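Local atomic coordinates of tetraacyldisaccharide 4'-kinase (PDB entry 4EHX), a protein that probably transfers the gamma-phosphate of ATP to the 4'-position of a tetraacyldisaccharide 1-phosphate, forming lipid IVA. Residues 43-54 against 152-160. Residues are numbered along the deposited sequence; the frame is centred on the assembly and turned at random.
Sequences NLSVGGSGKTSF and ILLLKKKDL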
# COMPACT_ATOMS: atom_id res chain seq x y z
N ASN A 43 -1.45 8.46 -2.54
CA ASN A 43 -0.52 9.45 -2.02
C ASN A 43 0.13 10.23 -3.16
O ASN A 43 -0.17 10.00 -4.34
CB ASN A 43 0.49 8.82 -1.08
CG ASN A 43 1.64 8.20 -1.81
OD1 ASN A 43 1.44 7.55 -2.84
ND2 ASN A 43 2.85 8.40 -1.31
N LEU A 44 0.99 11.16 -2.80
CA LEU A 44 1.56 12.07 -3.79
C LEU A 44 2.95 11.66 -4.21
O LEU A 44 3.45 12.12 -5.23
CB LEU A 44 1.60 13.50 -3.23
CG LEU A 44 0.27 14.23 -3.07
CD1 LEU A 44 0.52 15.66 -2.65
CD2 LEU A 44 -0.50 14.18 -4.37
N SER A 45 3.60 10.80 -3.43
CA SER A 45 5.02 10.53 -3.66
C SER A 45 5.35 9.07 -3.87
O SER A 45 4.61 8.17 -3.46
CB SER A 45 5.84 11.04 -2.47
OG SER A 45 5.35 10.47 -1.26
N VAL A 46 6.47 8.83 -4.54
CA VAL A 46 7.09 7.52 -4.53
C VAL A 46 7.81 7.35 -3.19
O VAL A 46 8.16 8.34 -2.55
CB VAL A 46 8.07 7.36 -5.70
CG1 VAL A 46 7.34 7.63 -7.00
CG2 VAL A 46 9.25 8.31 -5.54
N GLY A 47 8.01 6.11 -2.76
CA GLY A 47 8.67 5.84 -1.49
C GLY A 47 7.69 5.34 -0.45
O GLY A 47 6.49 5.28 -0.70
N GLY A 48 8.20 4.97 0.73
CA GLY A 48 7.37 4.44 1.80
C GLY A 48 6.18 5.34 2.06
O GLY A 48 6.34 6.55 2.21
N SER A 49 4.99 4.75 2.14
CA SER A 49 3.74 5.51 2.11
C SER A 49 2.79 5.22 3.27
O SER A 49 2.02 6.10 3.68
CB SER A 49 3.00 5.22 0.80
OG SER A 49 1.78 5.93 0.75
N GLY A 50 2.81 4.00 3.77
CA GLY A 50 1.82 3.57 4.74
C GLY A 50 0.53 3.23 4.03
O GLY A 50 -0.47 2.87 4.65
N LYS A 51 0.55 3.32 2.70
CA LYS A 51 -0.66 3.04 1.94
C LYS A 51 -1.14 1.60 2.13
O LYS A 51 -2.34 1.36 2.27
CB LYS A 51 -0.43 3.31 0.45
CG LYS A 51 -1.61 2.95 -0.42
CD LYS A 51 -1.17 2.20 -1.66
CE LYS A 51 -0.64 0.82 -1.31
NZ LYS A 51 -0.12 0.12 -2.51
N THR A 52 -0.22 0.65 2.12
CA THR A 52 -0.58 -0.76 2.30
C THR A 52 -1.24 -0.96 3.66
O THR A 52 -2.32 -1.56 3.76
CB THR A 52 0.64 -1.69 2.14
OG1 THR A 52 1.22 -1.48 0.85
CG2 THR A 52 0.23 -3.15 2.25
N SER A 53 -0.60 -0.46 4.72
CA SER A 53 -1.20 -0.55 6.06
C SER A 53 -2.57 0.10 6.12
O SER A 53 -3.50 -0.42 6.76
CB SER A 53 -0.29 0.09 7.12
OG SER A 53 0.91 -0.63 7.26
N PHE A 54 -2.73 1.25 5.47
CA PHE A 54 -4.01 1.93 5.53
C PHE A 54 -5.09 1.15 4.79
O PHE A 54 -6.23 1.10 5.23
CB PHE A 54 -3.94 3.38 5.01
CG PHE A 54 -5.20 4.13 5.25
CD1 PHE A 54 -5.48 4.67 6.51
CD2 PHE A 54 -6.15 4.25 4.25
CE1 PHE A 54 -6.67 5.33 6.76
CE2 PHE A 54 -7.35 4.90 4.50
CZ PHE A 54 -7.61 5.45 5.75
N ILE A 152 -9.25 9.52 -0.52
CA ILE A 152 -8.40 9.60 0.67
C ILE A 152 -6.94 9.75 0.26
O ILE A 152 -6.40 8.93 -0.49
CB ILE A 152 -8.54 8.36 1.55
CG1 ILE A 152 -10.01 8.18 1.96
CG2 ILE A 152 -7.64 8.52 2.80
CD1 ILE A 152 -10.27 6.89 2.82
N LEU A 153 -6.31 10.81 0.74
CA LEU A 153 -4.92 11.08 0.39
C LEU A 153 -4.05 10.96 1.62
O LEU A 153 -4.31 11.62 2.64
CB LEU A 153 -4.77 12.50 -0.17
CG LEU A 153 -3.33 12.90 -0.52
CD1 LEU A 153 -2.81 12.09 -1.70
CD2 LEU A 153 -3.22 14.43 -0.80
N LEU A 154 -3.01 10.15 1.52
CA LEU A 154 -2.04 10.02 2.61
C LEU A 154 -0.91 10.98 2.36
O LEU A 154 -0.41 11.08 1.23
CB LEU A 154 -1.48 8.59 2.68
CG LEU A 154 -2.31 7.58 3.47
CD1 LEU A 154 -3.75 7.49 2.97
CD2 LEU A 154 -1.64 6.20 3.39
N LEU A 155 -0.49 11.67 3.42
CA LEU A 155 0.60 12.63 3.36
C LEU A 155 1.56 12.39 4.51
O LEU A 155 1.13 12.30 5.65
CB LEU A 155 0.06 14.05 3.54
CG LEU A 155 -0.40 14.95 2.40
CD1 LEU A 155 -0.69 16.30 3.01
CD2 LEU A 155 0.65 15.07 1.29
N LYS A 156 2.85 12.30 4.21
CA LYS A 156 3.84 12.32 5.30
C LYS A 156 4.57 13.66 5.36
O LYS A 156 4.62 14.41 4.37
CB LYS A 156 4.84 11.17 5.16
CG LYS A 156 5.64 11.21 3.90
CD LYS A 156 6.45 9.94 3.74
CE LYS A 156 7.09 9.91 2.37
NZ LYS A 156 7.82 8.63 2.15
N LYS A 157 5.14 13.97 6.51
CA LYS A 157 5.78 15.27 6.69
C LYS A 157 6.79 15.53 5.57
O LYS A 157 6.86 16.64 5.03
CB LYS A 157 6.46 15.38 8.06
CG LYS A 157 7.05 16.76 8.36
CD LYS A 157 7.75 16.77 9.72
CE LYS A 157 8.33 18.13 10.05
NZ LYS A 157 9.07 18.10 11.35
N LYS A 158 7.56 14.51 5.20
CA LYS A 158 8.56 14.64 4.14
C LYS A 158 7.98 15.15 2.81
O LYS A 158 8.64 15.89 2.07
CB LYS A 158 9.24 13.29 3.91
CG LYS A 158 10.45 13.34 2.98
CD LYS A 158 10.91 11.94 2.64
CE LYS A 158 12.13 11.95 1.73
NZ LYS A 158 12.52 10.57 1.32
N ASP A 159 6.74 14.74 2.51
CA ASP A 159 6.07 15.16 1.26
C ASP A 159 5.97 16.68 1.15
O ASP A 159 6.14 17.24 0.07
CB ASP A 159 4.66 14.57 1.17
CG ASP A 159 4.66 13.06 0.98
OD1 ASP A 159 5.64 12.52 0.41
OD2 ASP A 159 3.67 12.40 1.38
N LEU A 160 5.66 17.33 2.27
CA LEU A 160 5.45 18.79 2.28
C LEU A 160 6.72 19.57 1.94
O LEU A 160 6.65 20.74 1.57
CB LEU A 160 4.92 19.24 3.64
CG LEU A 160 3.55 18.70 4.06
CD1 LEU A 160 3.20 19.19 5.45
CD2 LEU A 160 2.48 19.11 3.07
O HOH W 1 3.52 9.64 1.26
O HOH W 2 1.50 11.89 -0.32
O HOH W 3 8.98 9.79 -0.24
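Asn43 of strand 38-43 runs alongside Leu154 of the parallel strand 150-156, their CA atoms 4.9 Å apart. Beyond this point the backbones part: residues 44-50 loop round into helix 51-61, while residues 157-160 make a short helical turn. Water 2 fills the fork, accepting from Leu44 N and donating to Leu154 O and to Asp159 OD2. Leu154 points its CD2 at the start of the helix, where it lies 3.6 Å from Lys51 CA and also meets Ser49 O and Phe54 CB. Its CD1 covers one face of the Phe54 ring, whereas CD1 of Ile152 comes to the ring edge, 3.9 Å from CE2. Another apolar patch forms where Leu153 CD1 packs against Asn43 CA and, 4.0 Å away, Leu44 CG; Leu44 CD1 goes on to Leu155 CD2. Polar bonds hold the loop itself. With its CG set between backbone N and carbonyl carbon (chi1 62°) and an extended chain beyond, Lys156 brings NZ to Gly48 O at 2.6 Å, in the carbonyl plane; NZ also donates to water 3, which bonds to Val46 O. Ser45 OG donates to Asp159 OD1 at 2.7 Å, on the syn side but 30° out of the carboxylate plane. The other oxygen, OD2, accepts from Lys156 N, which sits above that plane, and separately from two waters; one of these, water 1, accepts from Asn43 ND2, which also bonds to Ser45 O. Asp159 thus ties the backbone of Lys156 to the loop, and these donors would probably stabilise a buried negative charge. Residues 45-52 are the predicted P-loop and ATP-binding site, so these bonds and the packing of Leu154 probably help to shape the phosphate-binding loop of this kinase.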